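Local coordinates for Alpha/beta hydrolase fold-3 domain-containing protein (Enterococcus faecalis, PDB 2QRU) that is of unknown function but has an alpha/beta-hydrolase fold and is probably a hydrolase with a serine nucleophile, at residues 33-45 and 165-177. Residues are numbered along the deposited sequence; the frame is centred on the assembly and turned at random.
With PO4 (phosphate ion), chain B; EDO (1,2-ethanediol), chain G.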
loop_
_atom_site.group_PDB
_atom_site.type_symbol
_atom_site.label_atom_id
_atom_site.label_comp_id
_atom_site.label_asym_id
_atom_site.label_seq_id
_atom_site.Cartn_x
_atom_site.Cartn_y
_atom_site.Cartn_z
ATOM N N LEU A 33 1.310 1.417 -4.429
ATOM C CA LEU A 33 0.523 2.124 -3.387
ATOM C C LEU A 33 1.352 2.316 -2.124
ATOM O O LEU A 33 1.733 1.325 -1.459
ATOM C CB LEU A 33 -0.770 1.367 -3.054
ATOM C CG LEU A 33 -1.648 1.149 -4.287
ATOM C CD1 LEU A 33 -2.858 0.321 -3.934
ATOM C CD2 LEU A 33 -2.084 2.500 -4.925
ATOM N N HIS A 34 1.577 3.579 -1.765
ATOM C CA HIS A 34 2.542 3.948 -0.721
ATOM C C HIS A 34 2.051 3.643 0.722
ATOM O O HIS A 34 0.899 3.238 0.936
ATOM C CB HIS A 34 2.912 5.438 -0.860
ATOM C CG HIS A 34 1.779 6.390 -0.558
ATOM N ND1 HIS A 34 1.329 6.634 0.724
ATOM C CD2 HIS A 34 1.027 7.166 -1.373
ATOM C CE1 HIS A 34 0.369 7.553 0.692
ATOM N NE2 HIS A 34 0.154 7.883 -0.571
ATOM N N GLY A 35 2.939 3.829 1.703
ATOM C CA GLY A 35 2.611 3.595 3.108
ATOM C C GLY A 35 2.113 4.855 3.817
ATOM O O GLY A 35 1.952 5.910 3.180
ATOM N N GLY A 36 1.904 4.748 5.134
ATOM C CA GLY A 36 1.529 5.895 5.956
ATOM C C GLY A 36 0.196 5.756 6.678
ATOM O O GLY A 36 -0.400 6.771 7.070
ATOM N N GLY A 37 -0.278 4.522 6.859
ATOM C CA GLY A 37 -1.483 4.301 7.683
ATOM C C GLY A 37 -2.799 4.875 7.165
ATOM O O GLY A 37 -3.766 4.960 7.924
HETATM N N MSE A 38 -2.836 5.248 5.885
HETATM C CA MSE A 38 -3.971 5.970 5.269
HETATM C C MSE A 38 -4.236 7.316 5.905
HETATM O O MSE A 38 -5.324 7.872 5.742
HETATM C CB MSE A 38 -5.252 5.111 5.235
HETATM C CG MSE A 38 -5.060 3.911 4.303
HETATM SE SE MSE A 38 -6.555 2.617 4.480
HETATM C CE MSE A 38 -6.084 1.889 6.246
ATOM N N ILE A 39 -3.243 7.819 6.649
ATOM C CA ILE A 39 -3.310 9.161 7.245
ATOM C C ILE A 39 -2.195 10.102 6.750
ATOM O O ILE A 39 -2.404 11.328 6.645
ATOM C CB ILE A 39 -3.247 9.126 8.803
ATOM C CG1 ILE A 39 -4.288 8.158 9.415
ATOM C CG2 ILE A 39 -3.303 10.548 9.387
ATOM C CD1 ILE A 39 -5.588 8.699 9.630
ATOM N N TYR A 40 -0.997 9.565 6.492
ATOM C CA TYR A 40 0.093 10.390 5.979
ATOM C C TYR A 40 0.803 9.729 4.793
ATOM O O TYR A 40 0.433 8.642 4.374
ATOM C CB TYR A 40 1.079 10.767 7.106
ATOM C CG TYR A 40 2.083 9.697 7.520
ATOM C CD1 TYR A 40 1.727 8.648 8.382
ATOM C CD2 TYR A 40 3.408 9.756 7.066
ATOM C CE1 TYR A 40 2.666 7.664 8.756
ATOM C CE2 TYR A 40 4.352 8.785 7.429
ATOM C CZ TYR A 40 3.989 7.760 8.285
ATOM O OH TYR A 40 4.949 6.818 8.626
ATOM N N GLY A 41 1.788 10.430 4.237
ATOM C CA GLY A 41 2.708 9.805 3.285
ATOM C C GLY A 41 2.455 10.172 1.841
ATOM O O GLY A 41 1.577 10.995 1.532
ATOM N N THR A 42 3.216 9.528 0.952
ATOM C CA THR A 42 3.354 10.002 -0.397
ATOM C C THR A 42 3.816 8.888 -1.324
ATOM O O THR A 42 4.615 8.042 -0.924
ATOM C CB THR A 42 4.384 11.175 -0.418
ATOM O OG1 THR A 42 4.641 11.577 -1.763
ATOM C CG2 THR A 42 5.707 10.755 0.234
ATOM N N LYS A 43 3.285 8.888 -2.546
ATOM C CA LYS A 43 3.792 8.057 -3.661
ATOM C C LYS A 43 5.297 8.203 -3.833
ATOM O O LYS A 43 5.956 7.314 -4.364
ATOM C CB LYS A 43 3.101 8.395 -4.985
ATOM C CG LYS A 43 3.204 9.878 -5.445
ATOM C CD LYS A 43 2.515 10.082 -6.790
ATOM C CE LYS A 43 2.568 11.587 -7.228
ATOM N NZ LYS A 43 1.930 12.460 -6.192
ATOM N N SER A 44 5.834 9.353 -3.415
ATOM C CA SER A 44 7.276 9.598 -3.415
ATOM C C SER A 44 8.106 8.763 -2.418
ATOM O O SER A 44 9.330 8.844 -2.462
ATOM C CB SER A 44 7.531 11.097 -3.195
ATOM O OG SER A 44 6.795 11.846 -4.144
ATOM N N ASP A 45 7.470 7.955 -1.547
ATOM C CA ASP A 45 8.232 7.126 -0.594
ATOM C C ASP A 45 8.841 5.899 -1.271
ATOM O O ASP A 45 9.560 5.136 -0.634
ATOM C CB ASP A 45 7.436 6.726 0.669
ATOM C CG ASP A 45 6.385 5.645 0.410
ATOM O OD1 ASP A 45 6.406 4.991 -0.660
ATOM O OD2 ASP A 45 5.558 5.410 1.317
ATOM N N TRP A 165 -4.506 14.477 -1.398
ATOM C CA TRP A 165 -4.049 13.446 -2.355
ATOM C C TRP A 165 -2.627 13.000 -2.100
ATOM O O TRP A 165 -2.217 11.923 -2.576
ATOM C CB TRP A 165 -4.104 13.972 -3.795
ATOM C CG TRP A 165 -5.445 14.004 -4.449
ATOM C CD1 TRP A 165 -6.134 15.115 -4.833
ATOM C CD2 TRP A 165 -6.272 12.879 -4.792
ATOM N NE1 TRP A 165 -7.324 14.758 -5.418
ATOM C CE2 TRP A 165 -7.429 13.391 -5.412
ATOM C CE3 TRP A 165 -6.130 11.485 -4.668
ATOM C CZ2 TRP A 165 -8.459 12.565 -5.869
ATOM C CZ3 TRP A 165 -7.158 10.676 -5.130
ATOM C CH2 TRP A 165 -8.289 11.210 -5.728
ATOM N N ASP A 166 -1.859 13.830 -1.388
ATOM C CA ASP A 166 -0.425 13.590 -1.222
ATOM C C ASP A 166 0.129 14.408 -0.069
ATOM O O ASP A 166 -0.301 15.553 0.169
ATOM C CB ASP A 166 0.290 13.966 -2.529
ATOM C CG ASP A 166 1.767 13.599 -2.534
ATOM O OD1 ASP A 166 2.137 12.491 -2.048
ATOM O OD2 ASP A 166 2.539 14.402 -3.103
ATOM N N ASP A 167 1.085 13.822 0.642
ATOM C CA ASP A 167 1.730 14.444 1.793
ATOM C C ASP A 167 3.238 14.273 1.605
ATOM O O ASP A 167 3.870 13.458 2.286
ATOM C CB ASP A 167 1.198 13.772 3.075
ATOM C CG ASP A 167 1.886 14.252 4.347
ATOM O OD1 ASP A 167 2.305 15.438 4.447
ATOM O OD2 ASP A 167 1.990 13.413 5.271
ATOM N N PRO A 168 3.815 15.016 0.637
ATOM C CA PRO A 168 5.188 14.702 0.165
ATOM C C PRO A 168 6.313 14.832 1.205
ATOM O O PRO A 168 7.376 14.241 1.022
ATOM C CB PRO A 168 5.404 15.673 -1.001
ATOM C CG PRO A 168 4.416 16.796 -0.763
ATOM C CD PRO A 168 3.213 16.144 -0.099
ATOM N N PHE A 169 6.079 15.563 2.285
ATOM C CA PHE A 169 7.110 15.761 3.305
ATOM C C PHE A 169 6.780 15.074 4.634
ATOM O O PHE A 169 7.383 15.381 5.669
ATOM C CB PHE A 169 7.388 17.255 3.468
ATOM C CG PHE A 169 7.793 17.911 2.185
ATOM C CD1 PHE A 169 8.900 17.434 1.474
ATOM C CD2 PHE A 169 7.040 18.948 1.651
ATOM C CE1 PHE A 169 9.281 18.020 0.256
ATOM C CE2 PHE A 169 7.412 19.546 0.436
ATOM C CZ PHE A 169 8.533 19.079 -0.259
ATOM N N LEU A 170 5.818 14.146 4.594
ATOM C CA LEU A 170 5.400 13.380 5.770
ATOM C C LEU A 170 4.977 14.269 6.946
ATOM O O LEU A 170 5.192 13.931 8.111
ATOM C CB LEU A 170 6.486 12.370 6.193
ATOM C CG LEU A 170 7.217 11.628 5.060
ATOM C CD1 LEU A 170 8.176 10.560 5.582
ATOM C CD2 LEU A 170 6.222 11.006 4.103
ATOM N N SER A 171 4.367 15.409 6.630
ATOM C CA SER A 171 3.981 16.372 7.640
ATOM C C SER A 171 2.821 15.866 8.510
ATOM O O SER A 171 2.632 16.325 9.638
ATOM C CB SER A 171 3.616 17.704 6.982
ATOM O OG SER A 171 2.396 17.594 6.270
ATOM N N ARG A 172 2.061 14.905 7.988
ATOM C CA ARG A 172 0.906 14.377 8.715
ATOM C C ARG A 172 1.289 13.163 9.576
ATOM O O ARG A 172 0.424 12.540 10.211
ATOM C CB ARG A 172 -0.223 14.035 7.736
ATOM C CG ARG A 172 -0.715 15.216 6.875
ATOM C CD ARG A 172 -1.575 14.715 5.704
ATOM N NE ARG A 172 -2.754 13.997 6.181
ATOM C CZ ARG A 172 -3.892 14.583 6.577
ATOM N NH1 ARG A 172 -4.019 15.903 6.513
ATOM N NH2 ARG A 172 -4.917 13.846 7.025
ATOM N N TYR A 173 2.588 12.839 9.596
ATOM C CA TYR A 173 3.114 11.718 10.394
ATOM C C TYR A 173 2.659 11.778 11.869
ATOM O O TYR A 173 2.209 10.775 12.445
ATOM C CB TYR A 173 4.653 11.660 10.272
ATOM C CG TYR A 173 5.335 10.767 11.283
ATOM C CD1 TYR A 173 5.697 11.262 12.544
ATOM C CD2 TYR A 173 5.617 9.429 10.984
ATOM C CE1 TYR A 173 6.315 10.450 13.481
ATOM C CE2 TYR A 173 6.248 8.608 11.907
ATOM C CZ TYR A 173 6.591 9.123 13.147
ATOM O OH TYR A 173 7.206 8.315 14.073
ATOM N N LEU A 174 2.756 12.958 12.475
ATOM C CA LEU A 174 2.358 13.109 13.877
ATOM C C LEU A 174 0.862 12.905 14.106
ATOM O O LEU A 174 0.458 12.472 15.188
ATOM C CB LEU A 174 2.797 14.471 14.450
ATOM C CG LEU A 174 4.301 14.677 14.627
ATOM C CD1 LEU A 174 4.626 15.919 15.429
ATOM C CD2 LEU A 174 4.957 13.435 15.234
ATOM N N LEU A 175 0.046 13.243 13.111
ATOM C CA LEU A 175 -1.406 13.113 13.260
ATOM C C LEU A 175 -1.762 11.635 13.383
ATOM O O LEU A 175 -2.607 11.238 14.195
ATOM C CB LEU A 175 -2.140 13.754 12.075
ATOM C CG LEU A 175 -3.674 13.833 12.172
ATOM C CD1 LEU A 175 -4.140 14.723 13.317
ATOM C CD2 LEU A 175 -4.246 14.317 10.849
ATOM N N TYR A 176 -1.089 10.831 12.569
ATOM C CA TYR A 176 -1.229 9.386 12.608
ATOM C C TYR A 176 -0.897 8.842 14.003
ATOM O O TYR A 176 -1.708 8.146 14.629
ATOM C CB TYR A 176 -0.318 8.770 11.543
ATOM C CG TYR A 176 -0.368 7.263 11.509
ATOM C CD1 TYR A 176 -1.578 6.591 11.328
ATOM C CD2 TYR A 176 0.797 6.510 11.662
ATOM C CE1 TYR A 176 -1.623 5.173 11.280
ATOM C CE2 TYR A 176 0.763 5.118 11.645
ATOM C CZ TYR A 176 -0.434 4.458 11.446
ATOM O OH TYR A 176 -0.420 3.081 11.425
ATOM N N HIS A 177 0.282 9.184 14.509
ATOM C CA HIS A 177 0.700 8.657 15.792
ATOM C C HIS A 177 -0.081 9.210 16.965
ATOM O O HIS A 177 -0.316 8.494 17.949
ATOM C CB HIS A 177 2.204 8.749 15.947
ATOM C CG HIS A 177 2.913 7.773 15.078
ATOM N ND1 HIS A 177 3.137 6.472 15.464
ATOM C CD2 HIS A 177 3.368 7.876 13.809
ATOM C CE1 HIS A 177 3.732 5.821 14.483
ATOM N NE2 HIS A 177 3.888 6.652 13.468
HETATM P P PO4 B . 2.317 2.428 7.608
HETATM O O1 PO4 B . 1.936 1.320 8.578
HETATM O O2 PO4 B . 2.358 3.737 8.386
HETATM O O3 PO4 B . 3.737 2.226 7.072
HETATM O O4 PO4 B . 1.311 2.429 6.469
HETATM C C1 EDO G . 6.479 6.783 4.276
HETATM O O1 EDO G . 6.280 5.362 4.433
HETATM C C2 EDO G . 5.092 7.377 3.978
HETATM O O2 EDO G . 4.812 7.636 2.597
HETATM O O HOH W 1 -1.730 9.636 -1.242
HETATM O O HOH W 2 4.731 5.707 10.991
HETATM O O HOH W 3 4.623 13.111 -4.347
HETATM O O HOH W 4 0.889 10.224 -2.710
#
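Residues 33-45, mostly the loop after strand 28-33, run beside residues 165-177, the lead-in and first turn of helix 173-181, with Tyr40 CA 4.9 Å from Arg172 CA and Thr42 CA 5.1 Å from Pro168 CA. Tyr40 is the hub. Its CG sits between its own backbone N and carbonyl carbon (chi1 79°), which swings the ring between Gly36 CA on one face and Tyr173 CA on the other. Tyr173 lies alongside and turns the edge of its ring to the Tyr40 face, a T-shaped pair with planes at 85° and Tyr173 CD2 3.6 Å from Tyr40 CZ. Tyr176 meets the ring obliquely at CE1 and brings its own CD1 against Ile39 CG1 and its CE1 against Gly37 CA. A water links Tyr40 OH to His177 NE2.

Polar bonds fasten the backbones. Arg172 NE gives an almost straight bond to Ile39 O (2.7 Å), in the guanidinium plane and nearly along the C=O axis, while NH1 bonds to the backbone O of Asp159, and NH2 to the backbone O of Ala69 and to Asn71 OD1. Asp167 OD2 takes Gly41 N (3.2 Å) on its anti side and Arg172 N (3.1 Å) on its syn side, from opposite faces of the carboxylate. Farther along, Thr42 OG1 donates to the syn lone pair of Asp166 OD1 (2.7 Å) and accepts from Ser44 N, forming an ST turn; Lys43 NZ, paired chiefly with Asp65, is joined to Asp166 OD2 by a long salt bridge.

A phosphate ion, probably from the crystallisation liquor, marks what is probably the active site: Gly36 N and Gly37 N both hydrogen-bond to its O4, and Ala105 N and His249 NE2 bind the same ion. The Gly-rich HGGG loop is consistent with the oxyanion hole of hormone-sensitive-lipase-like hydrolases. The tyrosine cluster and shared carboxylate thus tie that loop to residues 165-177.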